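Local coordinates for protein UDP-glucose 4-epimerase (Brucella ovis, PDB 4WOK) that probably interconverts UDP-glucose and UDP-galactose by inverting the sugar at C4 with the help of a bound NAD, at residues Thr198-Arg203 and Asp213-Tyr218; Leu239-Val244 and Thr314-Leu319. The protein carries 2 engineered substitutions. All blocks are in the same frame, centred on the assembly; numbering follows the deposited sequence.

Contact 1. Residues Thr198-Arg203 and Asp213-Tyr218; sequences THLIPR and DVLEVY. With ZN (zinc ion), chain C.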
loop_
_atom_site.group_PDB
_atom_site.type_symbol
_atom_site.label_atom_id
_atom_site.label_comp_id
_atom_site.label_asym_id
_atom_site.label_seq_id
_atom_site.Cartn_x
_atom_site.Cartn_y
_atom_site.Cartn_z
ATOM N N THR A 198 1.571 10.283 -8.513
ATOM C CA THR A 198 2.703 9.658 -9.202
ATOM C C THR A 198 2.426 8.221 -9.643
ATOM O O THR A 198 3.267 7.597 -10.283
ATOM C CB THR A 198 3.965 9.641 -8.307
ATOM O OG1 THR A 198 3.729 8.803 -7.166
ATOM C CG2 THR A 198 4.313 11.041 -7.838
ATOM N N HIS A 199 1.258 7.693 -9.295
ATOM C CA HIS A 199 0.974 6.287 -9.564
ATOM C C HIS A 199 0.408 6.129 -10.970
ATOM O O HIS A 199 -0.267 7.021 -11.478
ATOM C CB HIS A 199 0.032 5.724 -8.504
ATOM C CG HIS A 199 0.642 5.707 -7.133
ATOM N ND1 HIS A 199 0.187 6.501 -6.102
ATOM C CD2 HIS A 199 1.694 5.011 -6.639
ATOM C CE1 HIS A 199 0.931 6.289 -5.026
ATOM N NE2 HIS A 199 1.848 5.388 -5.326
ATOM N N LEU A 200 0.702 4.990 -11.583
ATOM C CA LEU A 200 0.507 4.796 -13.018
ATOM C C LEU A 200 -0.960 4.862 -13.454
ATOM O O LEU A 200 -1.306 5.613 -14.365
ATOM C CB LEU A 200 1.129 3.458 -13.431
ATOM C CG LEU A 200 1.264 3.111 -14.916
ATOM C CD1 LEU A 200 -0.015 2.487 -15.443
ATOM C CD2 LEU A 200 1.676 4.342 -15.732
ATOM N N ILE A 201 -1.824 4.073 -12.821
ATOM C CA ILE A 201 -3.213 4.036 -13.261
ATOM C C ILE A 201 -3.926 5.388 -13.058
ATOM O O ILE A 201 -4.631 5.859 -13.961
ATOM C CB ILE A 201 -3.978 2.907 -12.568
ATOM C CG1 ILE A 201 -3.387 1.560 -12.995
ATOM C CG2 ILE A 201 -5.440 2.996 -12.916
ATOM C CD1 ILE A 201 -4.055 0.344 -12.379
ATOM N N PRO A 202 -3.715 6.041 -11.898
ATOM C CA PRO A 202 -4.232 7.410 -11.804
ATOM C C PRO A 202 -3.696 8.372 -12.854
ATOM O O PRO A 202 -4.481 9.161 -13.377
ATOM C CB PRO A 202 -3.782 7.845 -10.411
ATOM C CG PRO A 202 -3.864 6.567 -9.623
ATOM C CD PRO A 202 -3.309 5.535 -10.571
ATOM N N ARG A 203 -2.400 8.323 -13.145
ATOM C CA ARG A 203 -1.839 9.205 -14.158
ATOM C C ARG A 203 -2.451 8.911 -15.530
ATOM O O ARG A 203 -2.822 9.827 -16.272
ATOM C CB ARG A 203 -0.315 9.070 -14.199
ATOM C CG ARG A 203 0.391 9.747 -13.014
ATOM C CD ARG A 203 1.908 9.603 -13.091
ATOM N NE ARG A 203 2.449 10.092 -14.362
ATOM C CZ ARG A 203 3.116 9.335 -15.233
ATOM N NH1 ARG A 203 3.334 8.049 -14.968
ATOM N NH2 ARG A 203 3.574 9.863 -16.367
ATOM N N ASP A 213 -1.640 16.319 -19.711
ATOM C CA ASP A 213 -1.544 16.453 -21.154
ATOM C C ASP A 213 -1.157 15.145 -21.829
ATOM O O ASP A 213 -1.680 14.807 -22.892
ATOM C CB ASP A 213 -0.531 17.541 -21.516
ATOM C CG ASP A 213 -1.095 18.938 -21.353
ATOM O OD1 ASP A 213 -2.160 19.221 -21.943
ATOM O OD2 ASP A 213 -0.471 19.755 -20.644
ATOM N N VAL A 214 -0.205 14.431 -21.234
ATOM C CA VAL A 214 0.296 13.192 -21.823
ATOM C C VAL A 214 0.595 12.155 -20.754
ATOM O O VAL A 214 0.721 12.476 -19.573
ATOM C CB VAL A 214 1.590 13.414 -22.667
ATOM C CG1 VAL A 214 1.355 14.411 -23.765
ATOM C CG2 VAL A 214 2.740 13.868 -21.785
ATOM N N LEU A 215 0.683 10.899 -21.170
ATOM C CA LEU A 215 1.247 9.874 -20.309
ATOM C C LEU A 215 2.508 9.365 -20.986
ATOM O O LEU A 215 2.445 8.689 -22.016
ATOM C CB LEU A 215 0.269 8.731 -20.056
ATOM C CG LEU A 215 0.864 7.599 -19.211
ATOM C CD1 LEU A 215 0.921 7.971 -17.715
ATOM C CD2 LEU A 215 0.132 6.282 -19.411
ATOM N N GLU A 216 3.657 9.731 -20.431
ATOM C CA GLU A 216 4.916 9.226 -20.941
ATOM C C GLU A 216 5.085 7.779 -20.501
ATOM O O GLU A 216 4.988 7.467 -19.319
ATOM C CB GLU A 216 6.088 10.094 -20.468
ATOM C CG GLU A 216 6.292 11.351 -21.307
ATOM C CD GLU A 216 7.491 12.176 -20.863
ATOM O OE1 GLU A 216 7.837 12.128 -19.661
ATOM O OE2 GLU A 216 8.084 12.869 -21.720
ATOM N N VAL A 217 5.314 6.898 -21.467
ATOM C CA VAL A 217 5.498 5.478 -21.204
ATOM C C VAL A 217 6.871 5.071 -21.704
ATOM O O VAL A 217 7.195 5.273 -22.869
ATOM C CB VAL A 217 4.415 4.618 -21.893
ATOM C CG1 VAL A 217 4.785 3.141 -21.836
ATOM C CG2 VAL A 217 3.054 4.872 -21.261
ATOM N N TYR A 218 7.681 4.500 -20.819
ATOM C CA TYR A 218 9.073 4.221 -21.159
ATOM C C TYR A 218 9.292 2.788 -21.646
ATOM O O TYR A 218 9.568 1.881 -20.860
ATOM C CB TYR A 218 9.969 4.542 -19.954
ATOM C CG TYR A 218 10.100 6.037 -19.741
ATOM C CD1 TYR A 218 11.037 6.771 -20.457
ATOM C CD2 TYR A 218 9.261 6.717 -18.864
ATOM C CE1 TYR A 218 11.158 8.140 -20.296
ATOM C CE2 TYR A 218 9.374 8.096 -18.693
ATOM C CZ TYR A 218 10.329 8.797 -19.420
ATOM O OH TYR A 218 10.469 10.161 -19.275
HETATM ZN ZN ZN C . -1.305 7.918 -5.926
HETATM O O HOH W 1 3.146 12.658 -17.858
#
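Arg203, in the first turn of helix 200-209, lies against Leu215 at the start of strand 215-218, and the two side chains cross at about a right angle. From the helix the arginine leaves with CB 3.9 Å from Leu215 CD1. CG stands anti to the carbonyl carbon (chi1 -74°) and the chain runs extended to CD, then bends at chi3 (55°), which brings the guanidinium back over the same methyl. CZ and NH1 both pack on Leu215 CD1, and the shortest approach is Arg203 NH2 to Leu215 CD1, 3.5 Å. That methyl sits 3.3 Å above the guanidinium plane, offset toward its rim. At the group's edge, in plane, Arg203 NH2 donates to a water (3.2 Å to its O) that in turn donates to Val214 O (3.0 Å). Leu200 CD2 adds an apolar touch on Leu215 CD1 at 4.2 Å, and its side chain also meets Ile269 and Ile272 of helix 269-280. Glu216 turns its OE2 to a salt bridge with Arg289 on the paired strand 286-289. At the helix N-cap, His199 ND1 binds the zinc ion at 2.1 Å together with Glu192, His194 and Glu197, and the same residue touches NAD. Helix and strand are thus joined by a leucine methyl on the guanidinium face, a lighter Leu200-Leu215 touch and one water bridge; the N-H edge keeps a polar partner while the face takes an apolar one.

Contact 2. Residues Leu239-Val244 and Thr314-Leu319; sequences LARAHV and TVYSDL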
loop_
_atom_site.group_PDB
_atom_site.type_symbol
_atom_site.label_atom_id
_atom_site.label_comp_id
_atom_site.label_asym_id
_atom_site.label_seq_id
_atom_site.Cartn_x
_atom_site.Cartn_y
_atom_site.Cartn_z
ATOM N N LEU A 239 -6.655 -4.893 -0.295
ATOM C CA LEU A 239 -5.615 -4.559 0.687
ATOM C C LEU A 239 -6.235 -4.343 2.057
ATOM O O LEU A 239 -5.712 -4.830 3.057
ATOM C CB LEU A 239 -4.817 -3.317 0.254
ATOM C CG LEU A 239 -3.869 -3.551 -0.922
ATOM C CD1 LEU A 239 -3.317 -2.232 -1.425
ATOM C CD2 LEU A 239 -2.747 -4.505 -0.547
ATOM N N ALA A 240 -7.343 -3.611 2.104
ATOM C CA ALA A 240 -8.070 -3.419 3.358
ATOM C C ALA A 240 -8.422 -4.774 3.977
ATOM O O ALA A 240 -8.139 -5.029 5.144
ATOM C CB ALA A 240 -9.329 -2.595 3.131
ATOM N N ARG A 241 -9.010 -5.647 3.166
ATOM C CA ARG A 241 -9.380 -6.986 3.635
ATOM C C ARG A 241 -8.196 -7.725 4.274
ATOM O O ARG A 241 -8.320 -8.281 5.369
ATOM C CB ARG A 241 -9.960 -7.812 2.479
ATOM C CG ARG A 241 -11.267 -7.256 1.902
ATOM C CD ARG A 241 -11.824 -8.145 0.760
ATOM N NE ARG A 241 -11.808 -9.559 1.134
ATOM C CZ ARG A 241 -11.050 -10.480 0.546
ATOM N NH1 ARG A 241 -10.270 -10.150 -0.474
ATOM N NH2 ARG A 241 -11.087 -11.737 0.968
ATOM N N ALA A 242 -7.049 -7.720 3.601
ATOM C CA ALA A 242 -5.884 -8.450 4.097
ATOM C C ALA A 242 -5.341 -7.873 5.408
ATOM O O ALA A 242 -4.896 -8.614 6.287
ATOM C CB ALA A 242 -4.799 -8.458 3.060
ATOM N N HIS A 243 -5.350 -6.551 5.532
ATOM C CA HIS A 243 -4.830 -5.930 6.746
ATOM C C HIS A 243 -5.729 -6.269 7.923
ATOM O O HIS A 243 -5.249 -6.455 9.046
ATOM C CB HIS A 243 -4.707 -4.417 6.581
ATOM C CG HIS A 243 -3.535 -3.992 5.750
ATOM N ND1 HIS A 243 -3.450 -4.245 4.396
ATOM C CD2 HIS A 243 -2.400 -3.327 6.081
ATOM C CE1 HIS A 243 -2.313 -3.750 3.929
ATOM N NE2 HIS A 243 -1.658 -3.186 4.930
ATOM N N VAL A 244 -7.036 -6.377 7.678
ATOM C CA VAL A 244 -7.930 -6.752 8.772
ATOM C C VAL A 244 -7.801 -8.256 9.062
ATOM O O VAL A 244 -7.834 -8.676 10.228
ATOM C CB VAL A 244 -9.404 -6.369 8.483
ATOM C CG1 VAL A 244 -10.315 -6.850 9.596
ATOM C CG2 VAL A 244 -9.528 -4.856 8.323
ATOM N N THR A 314 -7.575 -12.385 -3.339
ATOM C CA THR A 314 -8.172 -11.168 -3.876
ATOM C C THR A 314 -9.523 -11.493 -4.489
ATOM O O THR A 314 -9.683 -12.538 -5.112
ATOM C CB THR A 314 -7.285 -10.494 -4.947
ATOM O OG1 THR A 314 -6.888 -11.456 -5.927
ATOM C CG2 THR A 314 -6.044 -9.893 -4.312
ATOM N N VAL A 315 -10.501 -10.612 -4.303
ATOM C CA VAL A 315 -11.793 -10.805 -4.958
ATOM C C VAL A 315 -12.214 -9.565 -5.738
ATOM O O VAL A 315 -13.229 -9.585 -6.415
ATOM C CB VAL A 315 -12.910 -11.170 -3.948
ATOM C CG1 VAL A 315 -12.545 -12.436 -3.185
ATOM C CG2 VAL A 315 -13.181 -10.028 -2.987
ATOM N N TYR A 316 -11.430 -8.493 -5.653
ATOM C CA TYR A 316 -11.757 -7.258 -6.368
ATOM C C TYR A 316 -10.650 -6.808 -7.321
ATOM O O TYR A 316 -10.704 -5.704 -7.863
ATOM C CB TYR A 316 -12.041 -6.113 -5.380
ATOM C CG TYR A 316 -13.191 -6.335 -4.419
ATOM C CD1 TYR A 316 -14.501 -6.399 -4.870
ATOM C CD2 TYR A 316 -12.968 -6.442 -3.054
ATOM C CE1 TYR A 316 -15.557 -6.590 -3.990
ATOM C CE2 TYR A 316 -14.013 -6.631 -2.168
ATOM C CZ TYR A 316 -15.304 -6.701 -2.636
ATOM O OH TYR A 316 -16.344 -6.888 -1.751
ATOM N N SER A 317 -9.641 -7.645 -7.522
ATOM C CA SER A 317 -8.445 -7.175 -8.198
ATOM C C SER A 317 -8.342 -7.592 -9.667
ATOM O O SER A 317 -7.252 -7.606 -10.239
ATOM C CB SER A 317 -7.211 -7.638 -7.431
ATOM O OG SER A 317 -7.136 -6.987 -6.170
ATOM N N ASP A 318 -9.474 -7.910 -10.284
ATOM C CA ASP A 318 -9.503 -8.042 -11.734
ATOM C C ASP A 318 -9.361 -6.641 -12.341
ATOM O O ASP A 318 -9.851 -5.664 -11.771
ATOM C CB ASP A 318 -10.794 -8.725 -12.192
ATOM C CG ASP A 318 -12.026 -8.083 -11.596
ATOM O OD1 ASP A 318 -12.283 -8.279 -10.385
ATOM O OD2 ASP A 318 -12.734 -7.375 -12.342
ATOM N N LEU A 319 -8.673 -6.534 -13.473
ATOM C CA LEU A 319 -8.391 -5.225 -14.069
ATOM C C LEU A 319 -9.654 -4.385 -14.241
ATOM O O LEU A 319 -9.671 -3.196 -13.929
ATOM C CB LEU A 319 -7.695 -5.395 -15.419
ATOM C CG LEU A 319 -7.327 -4.084 -16.115
ATOM C CD1 LEU A 319 -6.434 -3.222 -15.226
ATOM C CD2 LEU A 319 -6.654 -4.365 -17.445
#
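A regular turn of helix 236-251, in which His243 N and Val244 N bond back to Leu239 O and Ala240 O, faces the irregular loop Thr314-Tyr316 that leads to helix 319-326. The helix belongs to the Rossmann-type NAD-binding fold of the epimerase/dehydratase family, and it also packs on helix 22-33 through Leu239, Ala240 and Val244. Arg241 points toward the loop and crosses both Val315 and Tyr316 at about a right angle. Arg241 CD lies 4.0 Å from Tyr316 CE2, and the bend at chi3 (47°) swings the guanidinium across Val315. There Val315 CG2 sits 3.7 Å above the guanidinium plane, offset toward the rim, with Arg241 NH1 nearest to it, at 3.8 Å. The same methyl lies 3.5 Å above a face of the Tyr316 ring, again offset toward the rim, so one valine branch serves two flat groups whose planes stand 79° apart. Asp238 OD1 forms a salt bridge with Arg241 NH1, which also donates to His313 O, and accepts from Val315 N, while OD2 takes Tyr316 N and Ser317 OG. One carboxylate therefore ties the loop to the helix and holds the arginine through NH1, and would probably offset part of its charge. Within the helix, Leu239 O accepts a second bond, from His243 ND1 at 2.7 Å, the donor standing 44° out of the carbonyl plane.

Overall arrangement
Each contact sets a helical arginine, bent at chi3, with one guanidinium face against a single aliphatic methyl, yet their settings differ. Contact 1 is partly buried, about 18 Å from the chain centre, and joins helix 200-209 to the small parallel sheet of strands 215-218 and 286-289, with a metal-binding histidine at the helix start. Contact 2 is a surface contact, although its centre is only about 11 Å from the chain centre, and holds a late loop on helix 236-251 of the nucleotide-binding part. Water mediates the polar link in the first; a carboxylate does so in the second. They share no element, and their centres are about 23 Å apart.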